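Local coordinates for PHD finger protein 14 (Danio rerio, PDB 7D86), which reads chromatin by binding histone H3, preferably unmodified, through its PHD-zinc knuckle-PHD module, and represses PDGFRA expression, at residues Val34-Gly39 against Asp82-Glu87; Cys75-Ser80 against Ser124-Lys129; Arg92-Val97 against Arg114-Thr119; Val105-Ile110 against Ile177-Phe182; Cys131-Asp136 against Glu165-Glu170. All blocks are in the same frame, centred on the assembly; numbering follows the deposited sequence.

Contact 1: Val34-Gly39 against Asp82-Glu87; sequences VTVHEG and DGIFKE. With ZN (zinc ion), chain E.
Ile84 meets Val34 and Val36 through methyl groups, with no hydrogen bond joining the two segments. The end of the isoleucine does most of the touching: its CD1 lies 3.6 Å from CG1 of Val34 and 3.6 Å from CG1 of Val36, so one methyl is held by two valine branches. Each valine crosses the isoleucine at about a right angle. The extended shape of Ile84, with CG1 anti to the backbone N (chi1 -154°) and CD1 carried on in line (chi2 169°), drives this methyl outward to both. The second branch of Val34, CG2, turns to the base of the partner, 3.9 Å from Ile84 CB and equally far from the carbonyl O of Gly83. Cutting Val34 back to an alanine removes both branches and would probably open a gap beside Ile84 CD1 and CB, leaving Val36 alone to hold the CD1 methyl from this segment. The contact links strand 35-37 of the first PHD finger, and the residue just before it, to the stretch leading into strand 85-87 of the C2HC pre-PHD finger, and Tyr41 also packs on both Val36 and Ile84. His37, next to Val36, binds a zinc ion through ND1 at 2.1 Å, together with Cys12, Cys15 and Cys40. In the pre-PHD finger, the carbonyl O of Asp82 accepts a hydrogen bond from His95, a ligand of a different zinc ion.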
# COMPACT_ATOMS: atom_id res chain seq x y z
N VAL A 34 -6.89 -0.68 12.46
CA VAL A 34 -6.07 -1.12 11.34
C VAL A 34 -5.05 -2.15 11.83
O VAL A 34 -4.59 -2.09 12.98
CB VAL A 34 -5.39 0.08 10.65
CG1 VAL A 34 -4.24 0.62 11.50
CG2 VAL A 34 -4.91 -0.30 9.25
N THR A 35 -4.72 -3.10 10.97
CA THR A 35 -3.84 -4.21 11.32
C THR A 35 -2.67 -4.25 10.36
O THR A 35 -2.84 -4.07 9.15
CB THR A 35 -4.59 -5.55 11.29
OG1 THR A 35 -5.27 -5.67 10.04
CG2 THR A 35 -5.60 -5.63 12.43
N VAL A 36 -1.47 -4.50 10.89
CA VAL A 36 -0.25 -4.41 10.10
C VAL A 36 0.83 -5.24 10.77
O VAL A 36 0.88 -5.35 12.00
CB VAL A 36 0.18 -2.93 9.91
CG1 VAL A 36 0.56 -2.30 11.25
CG2 VAL A 36 1.32 -2.82 8.90
N HIS A 37 1.69 -5.86 9.95
CA HIS A 37 2.93 -6.44 10.45
C HIS A 37 3.78 -5.35 11.08
O HIS A 37 3.90 -4.24 10.53
CB HIS A 37 3.73 -7.09 9.31
CG HIS A 37 3.21 -8.42 8.86
ND1 HIS A 37 2.83 -8.67 7.56
CD2 HIS A 37 3.06 -9.60 9.52
CE1 HIS A 37 2.44 -9.92 7.44
NE2 HIS A 37 2.57 -10.51 8.62
N GLU A 38 4.39 -5.66 12.23
CA GLU A 38 5.45 -4.82 12.76
C GLU A 38 6.47 -4.49 11.67
O GLU A 38 6.83 -3.32 11.47
CB GLU A 38 6.15 -5.52 13.93
CG GLU A 38 5.32 -5.63 15.19
CD GLU A 38 5.95 -6.58 16.20
OE1 GLU A 38 6.61 -7.55 15.77
OE2 GLU A 38 5.78 -6.36 17.41
N GLY A 39 6.94 -5.51 10.95
CA GLY A 39 7.95 -5.32 9.92
C GLY A 39 7.46 -4.57 8.71
O GLY A 39 8.28 -4.05 7.95
N ASP A 82 -8.81 4.04 3.23
CA ASP A 82 -8.56 2.88 4.06
C ASP A 82 -7.05 2.62 4.16
O ASP A 82 -6.23 3.33 3.58
CB ASP A 82 -9.29 1.67 3.50
CG ASP A 82 -10.79 1.89 3.41
OD1 ASP A 82 -11.36 2.49 4.34
OD2 ASP A 82 -11.40 1.48 2.40
N GLY A 83 -6.69 1.58 4.91
CA GLY A 83 -5.29 1.21 5.02
C GLY A 83 -4.55 2.05 6.05
O GLY A 83 -5.13 2.80 6.83
N ILE A 84 -3.23 1.91 6.04
CA ILE A 84 -2.40 2.51 7.07
C ILE A 84 -1.46 3.52 6.42
O ILE A 84 -1.01 3.35 5.28
CB ILE A 84 -1.66 1.43 7.89
CG1 ILE A 84 -1.34 1.96 9.29
CG2 ILE A 84 -0.39 0.96 7.20
CD1 ILE A 84 -0.86 0.90 10.24
N PHE A 85 -1.19 4.61 7.15
CA PHE A 85 -0.53 5.79 6.62
C PHE A 85 0.74 6.11 7.39
O PHE A 85 0.89 5.76 8.56
CB PHE A 85 -1.45 7.03 6.70
CG PHE A 85 -2.65 6.96 5.82
CD1 PHE A 85 -3.77 6.25 6.22
CD2 PHE A 85 -2.68 7.63 4.61
CE1 PHE A 85 -4.90 6.19 5.41
CE2 PHE A 85 -3.80 7.58 3.80
CZ PHE A 85 -4.91 6.86 4.20
N LYS A 86 1.65 6.80 6.69
CA LYS A 86 2.82 7.44 7.29
C LYS A 86 2.86 8.90 6.86
O LYS A 86 2.40 9.25 5.76
CB LYS A 86 4.14 6.76 6.88
CG LYS A 86 4.43 5.40 7.52
CD LYS A 86 5.03 5.55 8.91
CE LYS A 86 5.60 4.23 9.41
NZ LYS A 86 6.06 4.33 10.83
N GLU A 87 3.45 9.74 7.70
CA GLU A 87 3.55 11.16 7.41
C GLU A 87 4.71 11.44 6.45
O GLU A 87 5.76 10.79 6.53
CB GLU A 87 3.73 11.95 8.71
CG GLU A 87 3.43 13.44 8.59
CD GLU A 87 3.33 14.12 9.95
OE1 GLU A 87 3.86 13.58 10.95
OE2 GLU A 87 2.71 15.20 10.03
ZN ZN E . 2.65 -7.18 6.14

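Contact 2: Cys75-Ser80 against Ser124-Lys129; sequences CELCPS and SKYGAK. With ZN (zinc ion), chain C.
Over one face of the Tyr126 ring lies the carbonyl O of Glu76, which comes down to 3.4 Å from CE2 and 3.6 Å from CZ. Leu77 approaches the same ring obliquely, its CD2 methyl 3.8 Å from CE1. At the phenol end, the OH rests 3.4 Å from CB of Glu76, a van der Waals contact with a methylene. The Glu76 carboxylate plane is turned 37° from the ring, and OE1 comes no closer than 4.1 Å, to CE2. With CG of Tyr126 anti to its carbonyl carbon (chi1 -70°), the ring leans across from the type II turn of Lys125 to Ala128 and lays its far end against the Glu76 carbonyl and CB and the Leu77 methyl. A serine in place of Tyr126 would probably strip the Glu76 carbonyl and the Leu77 methyl of their aromatic cover and open a gap beside them. Leu118 and Val144 touch the ring as well. What the tyrosine leans on is itself shaped by metal: Cys75 and Cys78 bind a zinc ion that His95 and Cys98 complete, and the backbone N of Leu77 donates to the Cys75 sulfur SG at 3.3 Å. A backbone N-H turned onto a zinc-bound thiolate is common in Cys-x-x-Cys zinc loops, here that of the C2HC pre-PHD finger, with the loop after helix 120-123 packed against it.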
# COMPACT_ATOMS: atom_id res chain seq x y z
N CYS A 75 -4.52 10.07 1.29
CA CYS A 75 -3.21 9.82 0.70
C CYS A 75 -2.93 10.85 -0.39
O CYS A 75 -3.81 11.19 -1.18
CB CYS A 75 -3.14 8.40 0.13
SG CYS A 75 -1.51 7.95 -0.51
N GLU A 76 -1.69 11.33 -0.43
CA GLU A 76 -1.29 12.23 -1.51
C GLU A 76 -1.25 11.52 -2.86
O GLU A 76 -1.22 12.19 -3.90
CB GLU A 76 0.08 12.83 -1.22
CG GLU A 76 0.10 13.75 0.01
CD GLU A 76 -0.86 14.92 -0.14
OE1 GLU A 76 -0.78 15.63 -1.16
OE2 GLU A 76 -1.69 15.12 0.77
N LEU A 77 -1.26 10.19 -2.87
CA LEU A 77 -0.95 9.44 -4.08
C LEU A 77 -2.10 8.59 -4.59
O LEU A 77 -1.94 7.96 -5.65
CB LEU A 77 0.27 8.53 -3.84
CG LEU A 77 1.55 9.16 -3.29
CD1 LEU A 77 2.56 8.06 -2.98
CD2 LEU A 77 2.14 10.17 -4.28
N CYS A 78 -3.23 8.55 -3.90
CA CYS A 78 -4.33 7.69 -4.28
C CYS A 78 -5.59 8.16 -3.57
O CYS A 78 -5.50 8.91 -2.58
CB CYS A 78 -4.04 6.21 -3.94
SG CYS A 78 -4.41 5.83 -2.21
N PRO A 79 -6.77 7.76 -4.03
CA PRO A 79 -8.02 8.23 -3.41
C PRO A 79 -8.51 7.41 -2.23
O PRO A 79 -9.49 7.82 -1.59
CB PRO A 79 -9.02 8.16 -4.57
CG PRO A 79 -8.54 7.02 -5.40
CD PRO A 79 -7.02 7.09 -5.33
N SER A 80 -7.88 6.28 -1.92
CA SER A 80 -8.35 5.44 -0.83
C SER A 80 -8.11 6.10 0.52
O SER A 80 -7.05 6.68 0.76
CB SER A 80 -7.65 4.09 -0.87
OG SER A 80 -7.93 3.34 0.30
N SER A 124 5.38 16.04 -9.66
CA SER A 124 5.04 16.34 -11.04
C SER A 124 4.23 15.23 -11.70
O SER A 124 3.72 15.43 -12.81
CB SER A 124 6.32 16.59 -11.85
OG SER A 124 7.08 15.40 -11.97
N LYS A 125 4.08 14.07 -11.05
CA LYS A 125 3.31 12.97 -11.61
C LYS A 125 1.84 13.01 -11.22
O LYS A 125 1.05 12.26 -11.81
CB LYS A 125 3.89 11.62 -11.18
CG LYS A 125 5.34 11.39 -11.53
CD LYS A 125 5.53 11.13 -13.00
CE LYS A 125 7.01 10.99 -13.33
NZ LYS A 125 7.25 11.03 -14.79
N TYR A 126 1.45 13.83 -10.25
CA TYR A 126 0.07 13.81 -9.77
C TYR A 126 -0.90 14.09 -10.92
O TYR A 126 -0.74 15.06 -11.66
CB TYR A 126 -0.15 14.85 -8.67
CG TYR A 126 0.51 14.59 -7.32
CD1 TYR A 126 1.66 13.82 -7.21
CD2 TYR A 126 -0.03 15.13 -6.16
CE1 TYR A 126 2.26 13.60 -5.97
CE2 TYR A 126 0.56 14.92 -4.92
CZ TYR A 126 1.71 14.15 -4.83
OH TYR A 126 2.29 13.94 -3.60
N GLY A 127 -1.91 13.23 -11.06
CA GLY A 127 -2.92 13.40 -12.08
C GLY A 127 -2.48 13.13 -13.50
O GLY A 127 -3.26 13.39 -14.43
N ALA A 128 -1.27 12.61 -13.72
CA ALA A 128 -0.76 12.42 -15.07
C ALA A 128 -1.47 11.30 -15.82
O ALA A 128 -1.63 11.37 -17.04
CB ALA A 128 0.74 12.15 -15.04
N LYS A 129 -1.89 10.25 -15.11
CA LYS A 129 -2.51 9.08 -15.72
C LYS A 129 -3.91 8.88 -15.16
O LYS A 129 -4.27 9.43 -14.11
CB LYS A 129 -1.67 7.82 -15.47
CG LYS A 129 -0.30 7.83 -16.13
CD LYS A 129 -0.44 7.64 -17.63
CE LYS A 129 0.77 8.17 -18.38
NZ LYS A 129 2.05 7.68 -17.81
ZN ZN C . -2.39 5.85 -1.20

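Contact 3: Arg92-Val97 against Arg114-Thr119; sequences RWVHVV and RPVTLT. With ZN (zinc ion), chain C.
The beta hairpin of the C2HC pre-PHD zinc finger, strands 85-87 and 93-95, supplies one wall of this buried contact; the other is the irregular chain that leads into helix 120-123. Val94, on the second strand, reaches across to Val116 and Leu118. Its CG2 methyl makes the nearer approach, 3.8 Å from CG2 of Val116 and 3.9 Å from CG1, so that a single methyl sits against both branches of the opposing valine. The other branch, CG1, turns toward Leu118, whose CD1 is 4.2 Å away. Because CG1 of Val94 is anti to the carbonyl carbon (chi1 -67°), its two methyls fan out, one to each partner. Next along the strand, His95 points the other way and binds the zinc ion through ND1 at 2.0 Å, with Cys75, Cys78 and Cys98 as the remaining ligands. Strand 93-95 thus carries a metal ligand on one side and a hydrophobic residue on the other, and His95 is also the N-cap residue of helix 96-101. Backbone hydrogen bonds between Val116 and both Glu87 and Asp89 tie the irregular chain to the end of the first strand and the turn after it.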
# COMPACT_ATOMS: atom_id res chain seq x y z
N ARG A 92 2.25 15.92 5.12
CA ARG A 92 1.09 15.26 4.54
C ARG A 92 1.20 13.76 4.79
O ARG A 92 2.08 13.31 5.52
CB ARG A 92 0.95 15.63 3.06
CG ARG A 92 0.70 17.12 2.87
CD ARG A 92 0.50 17.50 1.41
NE ARG A 92 0.30 18.93 1.25
CZ ARG A 92 1.29 19.81 1.19
NH1 ARG A 92 1.03 21.11 1.05
NH2 ARG A 92 2.55 19.40 1.29
N TRP A 93 0.30 12.99 4.19
CA TRP A 93 0.17 11.58 4.50
C TRP A 93 0.12 10.76 3.22
O TRP A 93 -0.43 11.19 2.21
CB TRP A 93 -1.09 11.32 5.35
CG TRP A 93 -1.02 12.02 6.67
CD1 TRP A 93 -1.40 13.31 6.95
CD2 TRP A 93 -0.51 11.47 7.89
NE1 TRP A 93 -1.16 13.59 8.28
CE2 TRP A 93 -0.62 12.48 8.88
CE3 TRP A 93 0.01 10.23 8.25
CZ2 TRP A 93 -0.23 12.27 10.20
CZ3 TRP A 93 0.40 10.02 9.55
CH2 TRP A 93 0.28 11.03 10.51
N VAL A 94 0.74 9.58 3.28
CA VAL A 94 0.67 8.60 2.20
C VAL A 94 0.50 7.21 2.79
O VAL A 94 0.96 6.93 3.90
CB VAL A 94 1.93 8.65 1.29
CG1 VAL A 94 2.00 9.97 0.53
CG2 VAL A 94 3.19 8.45 2.12
N HIS A 95 -0.16 6.33 2.03
CA HIS A 95 -0.18 4.92 2.41
C HIS A 95 1.23 4.35 2.44
O HIS A 95 2.08 4.68 1.59
CB HIS A 95 -1.01 4.08 1.43
CG HIS A 95 -2.48 4.36 1.47
ND1 HIS A 95 -3.14 5.02 0.46
CD2 HIS A 95 -3.41 4.08 2.42
CE1 HIS A 95 -4.41 5.14 0.78
NE2 HIS A 95 -4.61 4.57 1.96
N VAL A 96 1.49 3.48 3.42
CA VAL A 96 2.71 2.67 3.36
C VAL A 96 2.77 1.92 2.04
O VAL A 96 3.82 1.86 1.38
CB VAL A 96 2.77 1.71 4.56
CG1 VAL A 96 3.84 0.66 4.34
CG2 VAL A 96 3.01 2.49 5.86
N VAL A 97 1.65 1.34 1.60
CA VAL A 97 1.68 0.54 0.38
C VAL A 97 1.96 1.42 -0.84
O VAL A 97 2.71 1.04 -1.74
CB VAL A 97 0.38 -0.28 0.24
CG1 VAL A 97 -0.80 0.59 -0.16
CG2 VAL A 97 0.58 -1.41 -0.76
N ARG A 114 11.84 7.46 9.80
CA ARG A 114 11.86 8.83 9.32
C ARG A 114 10.79 9.00 8.25
O ARG A 114 10.34 8.01 7.66
CB ARG A 114 13.25 9.23 8.79
CG ARG A 114 13.77 8.45 7.61
CD ARG A 114 15.05 9.13 7.13
NE ARG A 114 15.76 8.37 6.11
CZ ARG A 114 16.93 8.75 5.59
NH1 ARG A 114 17.49 9.88 6.00
NH2 ARG A 114 17.52 8.01 4.67
N PRO A 115 10.34 10.23 8.02
CA PRO A 115 9.16 10.43 7.17
C PRO A 115 9.40 10.03 5.72
O PRO A 115 10.53 9.96 5.24
CB PRO A 115 8.90 11.94 7.27
CG PRO A 115 9.58 12.37 8.52
CD PRO A 115 10.78 11.48 8.65
N VAL A 116 8.29 9.77 5.03
CA VAL A 116 8.34 9.56 3.59
C VAL A 116 8.75 10.86 2.93
O VAL A 116 8.19 11.93 3.21
CB VAL A 116 6.98 9.07 3.08
CG1 VAL A 116 7.06 8.79 1.57
CG2 VAL A 116 6.54 7.84 3.85
N THR A 117 9.74 10.79 2.04
CA THR A 117 10.21 11.95 1.29
C THR A 117 9.71 11.83 -0.15
O THR A 117 10.06 10.88 -0.85
CB THR A 117 11.73 12.06 1.31
OG1 THR A 117 12.19 12.14 2.66
CG2 THR A 117 12.18 13.31 0.56
N LEU A 118 8.90 12.80 -0.57
CA LEU A 118 8.46 12.90 -1.95
C LEU A 118 9.27 13.98 -2.66
O LEU A 118 9.52 15.05 -2.10
CB LEU A 118 6.97 13.23 -2.02
CG LEU A 118 6.05 12.31 -1.20
CD1 LEU A 118 4.59 12.65 -1.42
CD2 LEU A 118 6.32 10.85 -1.54
N THR A 119 9.66 13.69 -3.89
CA THR A 119 10.51 14.56 -4.68
C THR A 119 9.69 15.41 -5.64
O THR A 119 8.50 15.17 -5.87
CB THR A 119 11.52 13.73 -5.46
OG1 THR A 119 10.81 12.95 -6.43
CG2 THR A 119 12.28 12.81 -4.52
ZN ZN C . -2.39 5.85 -1.20

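Contact 4: Val105-Ile110 against Ile177-Phe182; sequences VAFGDI and IADPFF. With MG (magnesium ion), chain G.
A chi1 of 45°, which sets CG of Phe107 between the backbone N and the carbonyl carbon, swings that ring out toward Phe181, whose own CG is anti to its carbonyl carbon (chi1 -62°). The two rings form an edge-to-face (T-shaped) pair: the edge of Phe181 is directed at the face of Phe107, with centroids 5.5 Å apart and planes at 82°. The nearest carbons are CE1 of Phe107 and CE2 of Phe181, at 4.0 Å. Leu100 of helix 96-101 packs against both phenylalanines, and Tyr101 makes a further edge-to-face pair with Phe181. Through these rings the loop that follows helix 96-101 of the C2HC pre-PHD finger is joined to strand 181-183, one half of the small antiparallel sheet of the second PHD finger. Beside the aromatic pair lies a metal site. Asp179 OD2 binds a magnesium ion at 2.0 Å, and four waters fill other positions around the metal, which makes the ion largely hydrated. OD1 of the carboxylate lies loosely by the Phe107 ring, 4.5 Å from CZ. Water 1, bound to the magnesium, donates what is modelled as a very short hydrogen bond (2.5 Å) to the carbonyl O of Phe181. The backbone N of Phe181 in turn makes a weak hydrogen bond to Asp179 OD1, at 3.4 Å.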
# COMPACT_ATOMS: atom_id res chain seq x y z
N VAL A 105 10.12 6.87 -4.66
CA VAL A 105 9.91 7.06 -3.23
C VAL A 105 10.95 6.23 -2.49
O VAL A 105 11.13 5.04 -2.77
CB VAL A 105 8.48 6.67 -2.82
CG1 VAL A 105 8.27 6.92 -1.34
CG2 VAL A 105 7.45 7.46 -3.63
N ALA A 106 11.66 6.85 -1.55
CA ALA A 106 12.62 6.13 -0.71
C ALA A 106 11.84 5.51 0.43
O ALA A 106 11.69 6.09 1.51
CB ALA A 106 13.72 7.05 -0.22
N PHE A 107 11.32 4.30 0.20
CA PHE A 107 10.40 3.69 1.15
C PHE A 107 11.10 3.09 2.35
O PHE A 107 10.45 2.86 3.38
CB PHE A 107 9.54 2.62 0.46
CG PHE A 107 10.30 1.70 -0.45
CD1 PHE A 107 11.05 0.66 0.06
CD2 PHE A 107 10.24 1.86 -1.83
CE1 PHE A 107 11.74 -0.20 -0.77
CE2 PHE A 107 10.93 1.01 -2.67
CZ PHE A 107 11.69 -0.02 -2.14
N GLY A 108 12.41 2.85 2.27
CA GLY A 108 13.15 2.43 3.44
C GLY A 108 13.21 3.46 4.55
O GLY A 108 13.81 3.18 5.60
N ASP A 109 12.60 4.64 4.36
CA ASP A 109 12.63 5.67 5.39
C ASP A 109 11.90 5.22 6.65
O ASP A 109 12.38 5.43 7.77
CB ASP A 109 12.02 6.96 4.85
CG ASP A 109 12.89 7.64 3.81
OD1 ASP A 109 14.10 7.35 3.77
OD2 ASP A 109 12.35 8.47 3.05
N ILE A 110 10.73 4.60 6.48
CA ILE A 110 9.93 4.21 7.63
C ILE A 110 10.63 3.14 8.45
O ILE A 110 10.48 3.09 9.68
CB ILE A 110 8.53 3.77 7.18
CG1 ILE A 110 8.60 2.54 6.29
CG2 ILE A 110 7.83 4.91 6.46
CD1 ILE A 110 8.25 1.24 6.99
N ILE A 177 15.80 -9.85 -6.35
CA ILE A 177 15.36 -8.78 -7.24
C ILE A 177 15.57 -7.46 -6.51
O ILE A 177 15.12 -7.30 -5.37
CB ILE A 177 13.89 -8.96 -7.65
CG1 ILE A 177 13.71 -10.32 -8.33
CG2 ILE A 177 13.42 -7.83 -8.54
CD1 ILE A 177 12.34 -10.54 -8.94
N ALA A 178 16.27 -6.51 -7.15
CA ALA A 178 16.72 -5.30 -6.47
C ALA A 178 15.53 -4.49 -5.95
O ALA A 178 15.55 -4.02 -4.81
CB ALA A 178 17.59 -4.45 -7.41
N ASP A 179 14.50 -4.31 -6.78
CA ASP A 179 13.21 -3.75 -6.38
C ASP A 179 12.24 -4.91 -6.29
O ASP A 179 11.71 -5.36 -7.32
CB ASP A 179 12.73 -2.70 -7.41
CG ASP A 179 11.40 -2.01 -7.02
OD1 ASP A 179 10.83 -2.22 -5.93
OD2 ASP A 179 10.90 -1.22 -7.85
N PRO A 180 11.99 -5.47 -5.11
CA PRO A 180 11.14 -6.67 -5.01
C PRO A 180 9.66 -6.40 -5.18
O PRO A 180 8.88 -7.36 -5.26
CB PRO A 180 11.45 -7.19 -3.60
CG PRO A 180 11.80 -5.97 -2.83
CD PRO A 180 12.49 -5.03 -3.79
N PHE A 181 9.22 -5.15 -5.25
CA PHE A 181 7.80 -4.84 -5.30
C PHE A 181 7.37 -4.66 -6.75
O PHE A 181 7.86 -3.77 -7.44
CB PHE A 181 7.50 -3.58 -4.48
CG PHE A 181 7.83 -3.74 -3.03
CD1 PHE A 181 6.97 -4.42 -2.19
CD2 PHE A 181 9.00 -3.22 -2.51
CE1 PHE A 181 7.27 -4.57 -0.84
CE2 PHE A 181 9.31 -3.37 -1.17
CZ PHE A 181 8.43 -4.05 -0.34
N PHE A 182 6.44 -5.50 -7.20
CA PHE A 182 5.96 -5.39 -8.57
C PHE A 182 4.46 -5.63 -8.61
O PHE A 182 3.86 -6.14 -7.66
CB PHE A 182 6.70 -6.37 -9.50
CG PHE A 182 6.55 -7.81 -9.10
CD1 PHE A 182 7.36 -8.36 -8.12
CD2 PHE A 182 5.61 -8.62 -9.73
CE1 PHE A 182 7.23 -9.69 -7.76
CE2 PHE A 182 5.48 -9.95 -9.37
CZ PHE A 182 6.28 -10.48 -8.39
MG MG G . 9.52 -0.04 -7.12
O HOH W 1 7.96 -1.32 -7.65
O HOH W 2 9.43 -0.63 -5.18
O HOH W 3 11.03 1.36 -6.85
O HOH W 4 8.30 1.54 -6.55

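Contact 5: Cys131-Asp136 against Glu165-Glu170; sequences CSLCED and EGLLSE. With ZN (zinc ion), chain D; EDO (1,2-ethanediol), chain H.
Leu133 and Leu167 reach toward each other tip to tip, with their CD1 methyls 3.7 Å apart. Both take the same conformation: CG lies anti to the carbonyl carbon (chi1 -64° in Leu133, -56° in Leu167), and CD1 extends the chain outward with chi2 close to 180°. The same methyl of Leu133 also grazes the aliphatic part of Glu165, 4.2 Å from CG, while the bent glutamate sends its carboxylate to a salt bridge with Arg194. Gly166, at positive phi, closes helix 159-164 in a Schellman motif just ahead of Leu167. On the opposite segment the backbone N of Leu133 donates to SG of Cys131 at 3.3 Å, which ties the leucine's backbone to the metal site. Cys131 and Cys134 bind a zinc ion completed by His158 and Cys161 in the second PHD finger. A metal-bound sulfur that accepts an N-H bond is likely to have part of its negative charge offset, and the same bond probably helps to place the leucine that packs against the chain just past the helix.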
# COMPACT_ATOMS: atom_id res chain seq x y z
N CYS A 131 -6.47 6.08 -13.67
CA CYS A 131 -6.50 4.75 -13.09
C CYS A 131 -7.60 3.93 -13.75
O CYS A 131 -8.76 4.34 -13.78
CB CYS A 131 -6.73 4.83 -11.58
SG CYS A 131 -7.03 3.23 -10.80
N SER A 132 -7.23 2.77 -14.28
CA SER A 132 -8.20 1.92 -14.96
C SER A 132 -9.02 1.07 -14.01
O SER A 132 -9.96 0.40 -14.45
CB SER A 132 -7.48 1.01 -15.96
OG SER A 132 -6.53 0.19 -15.29
N LEU A 133 -8.69 1.07 -12.72
CA LEU A 133 -9.36 0.21 -11.75
C LEU A 133 -10.23 0.97 -10.75
O LEU A 133 -10.77 0.34 -9.84
CB LEU A 133 -8.33 -0.61 -10.98
CG LEU A 133 -7.54 -1.60 -11.83
CD1 LEU A 133 -6.47 -2.28 -10.99
CD2 LEU A 133 -8.49 -2.61 -12.43
N CYS A 134 -10.39 2.28 -10.90
CA CYS A 134 -11.06 3.07 -9.88
C CYS A 134 -12.54 2.71 -9.78
O CYS A 134 -13.24 2.61 -10.79
CB CYS A 134 -10.90 4.56 -10.17
SG CYS A 134 -9.80 5.46 -9.03
N GLU A 135 -13.02 2.50 -8.55
CA GLU A 135 -14.45 2.25 -8.35
C GLU A 135 -15.26 3.52 -8.56
O GLU A 135 -16.38 3.48 -9.08
CB GLU A 135 -14.70 1.70 -6.94
CG GLU A 135 -13.86 0.49 -6.60
CD GLU A 135 -13.86 0.19 -5.12
OE1 GLU A 135 -14.91 -0.22 -4.59
OE2 GLU A 135 -12.81 0.38 -4.47
N ASP A 136 -14.70 4.66 -8.18
CA ASP A 136 -15.37 5.95 -8.27
C ASP A 136 -14.72 6.75 -9.39
O ASP A 136 -13.56 7.14 -9.29
CB ASP A 136 -15.29 6.69 -6.94
CG ASP A 136 -16.24 7.86 -6.87
OD1 ASP A 136 -16.42 8.57 -7.88
OD2 ASP A 136 -16.82 8.07 -5.78
N GLU A 165 -7.59 -5.41 -6.00
CA GLU A 165 -7.80 -6.45 -7.00
C GLU A 165 -6.80 -7.59 -6.88
O GLU A 165 -6.81 -8.50 -7.74
CB GLU A 165 -7.74 -5.83 -8.40
CG GLU A 165 -8.91 -4.90 -8.71
CD GLU A 165 -10.24 -5.64 -8.79
OE1 GLU A 165 -10.23 -6.87 -9.05
OE2 GLU A 165 -11.29 -5.01 -8.58
N GLY A 166 -5.94 -7.58 -5.87
CA GLY A 166 -5.00 -8.67 -5.65
C GLY A 166 -3.80 -8.64 -6.58
O GLY A 166 -3.24 -9.70 -6.89
N LEU A 167 -3.40 -7.46 -7.04
CA LEU A 167 -2.42 -7.34 -8.11
C LEU A 167 -1.01 -6.98 -7.64
O LEU A 167 -0.08 -6.99 -8.45
CB LEU A 167 -2.90 -6.29 -9.13
CG LEU A 167 -4.28 -6.56 -9.72
CD1 LEU A 167 -4.65 -5.46 -10.70
CD2 LEU A 167 -4.30 -7.92 -10.41
N LEU A 168 -0.83 -6.65 -6.36
CA LEU A 168 0.47 -6.25 -5.84
C LEU A 168 1.21 -7.47 -5.31
O LEU A 168 0.63 -8.28 -4.57
CB LEU A 168 0.34 -5.21 -4.73
CG LEU A 168 -0.44 -3.93 -5.04
CD1 LEU A 168 -0.42 -3.00 -3.84
CD2 LEU A 168 0.14 -3.24 -6.28
N SER A 169 2.48 -7.61 -5.69
CA SER A 169 3.31 -8.71 -5.26
C SER A 169 4.62 -8.19 -4.68
O SER A 169 5.10 -7.11 -5.04
CB SER A 169 3.62 -9.68 -6.42
OG SER A 169 2.43 -10.19 -7.01
N GLU A 170 5.21 -8.98 -3.79
CA GLU A 170 6.56 -8.75 -3.31
C GLU A 170 7.36 -10.01 -3.54
O GLU A 170 6.98 -11.08 -3.06
CB GLU A 170 6.57 -8.36 -1.83
CG GLU A 170 7.97 -8.11 -1.27
CD GLU A 170 7.97 -7.74 0.21
OE1 GLU A 170 9.03 -7.35 0.73
OE2 GLU A 170 6.90 -7.83 0.85
ZN ZN D . -7.89 4.10 -8.77
C1 EDO H . -11.27 3.80 -5.04
O1 EDO H . -11.41 2.73 -5.98
C2 EDO H . -12.24 4.91 -5.41
O2 EDO H . -12.06 5.23 -6.80

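In the fold
Five long-range contacts, in series, nested or interleaved along the chain, show how small zinc fingers fuse into one histone-reading module. Contacts 2 and 3 share a single zinc ion, Cys75 and Cys78 coming from one and His95 from the other, and their centres are 13 Å apart. Contact 1 joins contact 3 (centres 12 Å apart) through hairpin strands 85-87 and 93-95, and so brings in the first PHD finger. Contact 4, which carries the magnesium ion on segment 177-182, meets contact 3 where Val105 CG1 packs on Val116 CG1 at 3.7 Å, and contact 5 by the pairing of strands 168-170 and 181-183. Contacts 1 and 5 do not touch: they lie on opposite sides of the chain's centre.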